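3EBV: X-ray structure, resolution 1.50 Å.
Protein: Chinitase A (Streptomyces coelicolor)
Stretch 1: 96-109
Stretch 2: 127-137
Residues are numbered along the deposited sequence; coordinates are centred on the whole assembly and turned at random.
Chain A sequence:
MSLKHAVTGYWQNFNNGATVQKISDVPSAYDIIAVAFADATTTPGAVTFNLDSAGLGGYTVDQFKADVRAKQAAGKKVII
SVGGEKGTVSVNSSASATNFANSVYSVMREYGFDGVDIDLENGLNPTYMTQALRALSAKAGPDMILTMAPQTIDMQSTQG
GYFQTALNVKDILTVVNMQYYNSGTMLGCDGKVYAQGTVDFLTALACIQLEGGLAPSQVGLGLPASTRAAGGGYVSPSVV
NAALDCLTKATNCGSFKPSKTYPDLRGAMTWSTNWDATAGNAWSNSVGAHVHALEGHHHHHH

Stretch 1 96-109: SATNFANSVYSVMR
Stretch 2 127-137: TYMTQALRALS

Small residues let helices pack closely, and the pairing of residues 96-109 with residues 127-137 in this chitinase chain illustrates the principle well. Both stretches are helical throughout, with phi/psi values mostly near -64/-42; Tyr 128, at -92/-30, departs furthest. The helices run in broadly the same direction, with a signed crossing angle of -36°, and their axes approach to 8.1 Å. Register is set by alanines: Ala 97 CA lies 4.3 Å from Ala 132 CA, and one turn later Ala 101 CA lies 4.5 Å from Leu 136 CA.

Leu 136 covers the most surface, 101 Å² of its area being shielded by the other helix. Its CA-to-CB bond points sideways, but chi1 of -179° (t) and chi2 of 54° (p) bring the end of the side chain nearer, and it enters a hole formed by Ala 101, Val 104, Tyr 105 and Met 108. Leu 136 CD2 meets Val 104 CG1 at 3.6 Å, while Leu 136 CD1 lies 3.7 Å from Tyr 105 CB and 4.2 Å from SE of Met 108, a selenomethionine. Val 104 and Tyr 105 are both t at chi1; Met 108 is m, t, p. Ala 101 CB approaches Leu 136 N to 3.5 Å and Ala 135 CB to 3.6 Å, so here a methyl group packs directly against the facing backbone.

Ala 97, with 71 Å² covered, makes the same kind of contact one turn earlier. Its CB points toward the partner helix and reaches Tyr 128 O at 3.5 Å and Ala 132 CB at 3.7 Å. Reciprocally, Ala 132 CB lies 3.5 Å from Ala 97 O. These carbonyls remain engaged in their own helices: Ala 132 N donates to Tyr 128 O at 2.8 Å, and Ala 101 N to Ala 97 O at 3.0 Å.

Phe 100 covers 65 Å². With chi1 at -176° (t) and chi2 at 83°, its ring places CD2 3.9 Å from Ala 132 CB. Met 129, also selenomethionine, points its CB away, yet its t, p, p rotamer returns CE over one ring face; Met 129 SE is 4.1 Å from Phe 100 CE2.

No direct hydrogen bond joins the helices, and apolar packing dominates the 497 Å² of surface buried over both sides. A water nevertheless links them, 2.8 Å from Thr 98 OG1 and accepting a hydrogen bond from Gln 131 NE2 at 2.9 Å.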

# COMPACT_ATOMS: atom_id res chain seq x y z
N SER A 96 12.20 -14.80 -14.21
CA SER A 96 11.29 -14.56 -13.07
C SER A 96 10.51 -13.24 -13.27
O SER A 96 9.33 -13.14 -12.90
CB SER A 96 12.02 -14.62 -11.73
OG SER A 96 13.06 -13.62 -11.59
N ALA A 97 11.14 -12.23 -13.87
CA ALA A 97 10.39 -11.03 -14.26
C ALA A 97 9.20 -11.31 -15.25
O ALA A 97 8.09 -10.78 -15.10
CB ALA A 97 11.36 -9.96 -14.86
N THR A 98 9.47 -12.13 -16.27
CA THR A 98 8.43 -12.54 -17.21
C THR A 98 7.35 -13.41 -16.52
O THR A 98 6.17 -13.19 -16.77
CB THR A 98 9.06 -13.31 -18.39
OG1 THR A 98 9.88 -12.38 -19.10
CG2 THR A 98 8.00 -13.90 -19.33
N ASN A 99 7.78 -14.32 -15.65
CA ASN A 99 6.81 -15.16 -14.91
C ASN A 99 5.94 -14.31 -13.98
O ASN A 99 4.74 -14.55 -13.83
CB ASN A 99 7.51 -16.24 -14.09
CG ASN A 99 8.21 -17.27 -14.97
OD1 ASN A 99 7.88 -17.40 -16.17
ND2 ASN A 99 9.21 -17.93 -14.43
N PHE A 100 6.54 -13.27 -13.39
CA PHE A 100 5.77 -12.38 -12.54
C PHE A 100 4.73 -11.63 -13.34
O PHE A 100 3.56 -11.59 -13.00
CB PHE A 100 6.73 -11.36 -11.89
CG PHE A 100 6.06 -10.42 -10.91
CD1 PHE A 100 5.85 -10.83 -9.58
CD2 PHE A 100 5.66 -9.15 -11.31
CE1 PHE A 100 5.25 -9.91 -8.66
CE2 PHE A 100 5.05 -8.25 -10.38
CZ PHE A 100 4.84 -8.65 -9.08
N ALA A 101 5.15 -10.99 -14.44
CA ALA A 101 4.20 -10.24 -15.26
C ALA A 101 3.08 -11.13 -15.80
O ALA A 101 1.91 -10.75 -15.76
CB ALA A 101 4.92 -9.54 -16.44
N ASN A 102 3.45 -12.30 -16.32
CA ASN A 102 2.44 -13.23 -16.85
C ASN A 102 1.42 -13.67 -15.80
O ASN A 102 0.21 -13.67 -16.05
CB ASN A 102 3.11 -14.47 -17.46
CG ASN A 102 3.74 -14.19 -18.83
OD1 ASN A 102 3.39 -13.22 -19.48
ND2 ASN A 102 4.67 -15.05 -19.24
N SER A 103 1.93 -14.06 -14.63
CA SER A 103 1.06 -14.62 -13.60
C SER A 103 0.22 -13.54 -12.92
O SER A 103 -0.95 -13.75 -12.66
CB SER A 103 1.85 -15.45 -12.60
OG SER A 103 2.80 -14.64 -11.92
N VAL A 104 0.82 -12.38 -12.64
CA VAL A 104 0.01 -11.30 -12.09
C VAL A 104 -1.11 -10.89 -13.04
O VAL A 104 -2.26 -10.67 -12.62
CB VAL A 104 0.90 -10.06 -11.67
CG1 VAL A 104 0.02 -8.85 -11.30
CG2 VAL A 104 1.82 -10.47 -10.52
N TYR A 105 -0.81 -10.78 -14.34
CA TYR A 105 -1.84 -10.39 -15.29
C TYR A 105 -2.95 -11.47 -15.38
O TYR A 105 -4.12 -11.13 -15.44
CB TYR A 105 -1.21 -10.11 -16.65
CG TYR A 105 -2.21 -9.55 -17.61
CD1 TYR A 105 -2.81 -8.30 -17.40
CD2 TYR A 105 -2.58 -10.27 -18.76
CE1 TYR A 105 -3.71 -7.79 -18.30
CE2 TYR A 105 -3.48 -9.76 -19.65
CZ TYR A 105 -4.05 -8.53 -19.43
OH TYR A 105 -4.96 -8.02 -20.34
N SER A 106 -2.55 -12.74 -15.32
CA SER A 106 -3.52 -13.85 -15.33
C SER A 106 -4.44 -13.73 -14.12
O SER A 106 -5.66 -13.90 -14.24
CB SER A 106 -2.77 -15.19 -15.30
OG SER A 106 -3.72 -16.26 -15.32
N VAL A 107 -3.88 -13.41 -12.95
CA VAL A 107 -4.69 -13.26 -11.73
C VAL A 107 -5.62 -12.06 -11.84
O VAL A 107 -6.82 -12.10 -11.47
CB VAL A 107 -3.78 -13.13 -10.47
CG1 VAL A 107 -4.55 -12.65 -9.23
CG2 VAL A 107 -3.10 -14.46 -10.21
N MSE A 108 -5.08 -10.95 -12.36
CA MSE A 108 -5.90 -9.78 -12.57
C MSE A 108 -7.10 -10.06 -13.48
O MSE A 108 -8.23 -9.69 -13.14
CB MSE A 108 -5.05 -8.65 -13.16
CG MSE A 108 -4.07 -8.04 -12.15
SE MSE A 108 -2.86 -6.76 -13.09
CE MSE A 108 -4.17 -5.61 -13.94
N ARG A 109 -6.85 -10.72 -14.60
CA ARG A 109 -7.92 -11.01 -15.55
C ARG A 109 -8.94 -12.01 -14.99
O ARG A 109 -10.12 -11.84 -15.23
CB ARG A 109 -7.33 -11.54 -16.84
CG ARG A 109 -6.54 -10.51 -17.60
CD ARG A 109 -7.42 -9.40 -18.13
NE ARG A 109 -8.22 -9.89 -19.26
CZ ARG A 109 -9.14 -9.18 -19.90
NH1 ARG A 109 -9.42 -7.93 -19.55
NH2 ARG A 109 -9.80 -9.74 -20.92
N THR A 127 16.67 -3.98 -10.86
CA THR A 127 16.94 -4.32 -12.27
C THR A 127 15.77 -5.18 -12.76
O THR A 127 15.23 -4.91 -13.84
CB THR A 127 18.29 -5.03 -12.41
OG1 THR A 127 19.34 -4.11 -12.11
CG2 THR A 127 18.49 -5.57 -13.85
N TYR A 128 15.37 -6.20 -11.99
CA TYR A 128 14.39 -7.18 -12.51
C TYR A 128 12.95 -6.82 -12.19
O TYR A 128 12.04 -7.07 -12.98
CB TYR A 128 14.79 -8.64 -12.17
CG TYR A 128 16.12 -8.89 -12.82
CD1 TYR A 128 16.18 -9.05 -14.20
CD2 TYR A 128 17.31 -8.83 -12.11
CE1 TYR A 128 17.40 -9.19 -14.83
CE2 TYR A 128 18.57 -8.96 -12.75
CZ TYR A 128 18.56 -9.13 -14.13
OH TYR A 128 19.75 -9.22 -14.83
N MSE A 129 12.74 -6.13 -11.06
CA MSE A 129 11.38 -5.68 -10.82
C MSE A 129 10.94 -4.57 -11.80
O MSE A 129 9.76 -4.47 -12.20
CB MSE A 129 11.21 -5.17 -9.37
CG MSE A 129 9.75 -4.76 -9.01
SE MSE A 129 8.37 -6.17 -9.35
CE MSE A 129 8.68 -7.30 -7.76
N THR A 130 11.88 -3.70 -12.23
CA THR A 130 11.52 -2.69 -13.23
C THR A 130 11.13 -3.40 -14.54
O THR A 130 10.11 -3.08 -15.13
CB THR A 130 12.70 -1.68 -13.47
OG1 THR A 130 12.98 -0.99 -12.22
CG2 THR A 130 12.34 -0.67 -14.55
N GLN A 131 11.95 -4.38 -14.93
CA GLN A 131 11.63 -5.13 -16.15
C GLN A 131 10.26 -5.80 -16.02
O GLN A 131 9.43 -5.72 -16.95
CB GLN A 131 12.68 -6.17 -16.37
CG GLN A 131 12.40 -7.05 -17.65
CD GLN A 131 13.46 -8.11 -17.87
OE1 GLN A 131 14.62 -8.00 -17.44
NE2 GLN A 131 13.06 -9.17 -18.61
N ALA A 132 10.02 -6.42 -14.86
CA ALA A 132 8.74 -7.12 -14.62
C ALA A 132 7.54 -6.17 -14.72
O ALA A 132 6.51 -6.47 -15.33
CB ALA A 132 8.76 -7.83 -13.28
N LEU A 133 7.68 -5.00 -14.09
CA LEU A 133 6.58 -4.06 -14.08
C LEU A 133 6.29 -3.47 -15.49
O LEU A 133 5.14 -3.18 -15.82
CB LEU A 133 6.80 -2.92 -13.04
CG LEU A 133 6.71 -3.43 -11.59
CD1 LEU A 133 7.12 -2.26 -10.66
CD2 LEU A 133 5.31 -3.94 -11.23
N ARG A 134 7.36 -3.24 -16.28
CA ARG A 134 7.12 -2.79 -17.66
C ARG A 134 6.43 -3.87 -18.49
O ARG A 134 5.55 -3.55 -19.28
CB ARG A 134 8.45 -2.37 -18.31
CG ARG A 134 9.04 -1.06 -17.71
CD ARG A 134 8.12 0.09 -17.85
NE ARG A 134 8.73 1.33 -17.34
CZ ARG A 134 8.14 2.52 -17.31
NH1 ARG A 134 6.87 2.68 -17.70
NH2 ARG A 134 8.80 3.59 -16.83
N ALA A 135 6.84 -5.12 -18.28
CA ALA A 135 6.16 -6.24 -19.00
C ALA A 135 4.67 -6.31 -18.61
O ALA A 135 3.77 -6.47 -19.45
CB ALA A 135 6.86 -7.54 -18.71
N LEU A 136 4.40 -6.16 -17.31
CA LEU A 136 3.02 -6.18 -16.81
C LEU A 136 2.22 -5.00 -17.34
O LEU A 136 1.08 -5.15 -17.79
CB LEU A 136 3.02 -6.16 -15.27
CG LEU A 136 1.66 -6.21 -14.59
CD1 LEU A 136 0.76 -7.39 -15.02
CD2 LEU A 136 1.84 -6.21 -13.03
N SER A 137 2.80 -3.80 -17.29
CA SER A 137 2.15 -2.61 -17.81
C SER A 137 1.79 -2.75 -19.32
O SER A 137 0.74 -2.27 -19.75
CB SER A 137 3.08 -1.38 -17.59
OG SER A 137 2.53 -0.17 -18.09
O HOH W 1 10.23 -9.63 -18.69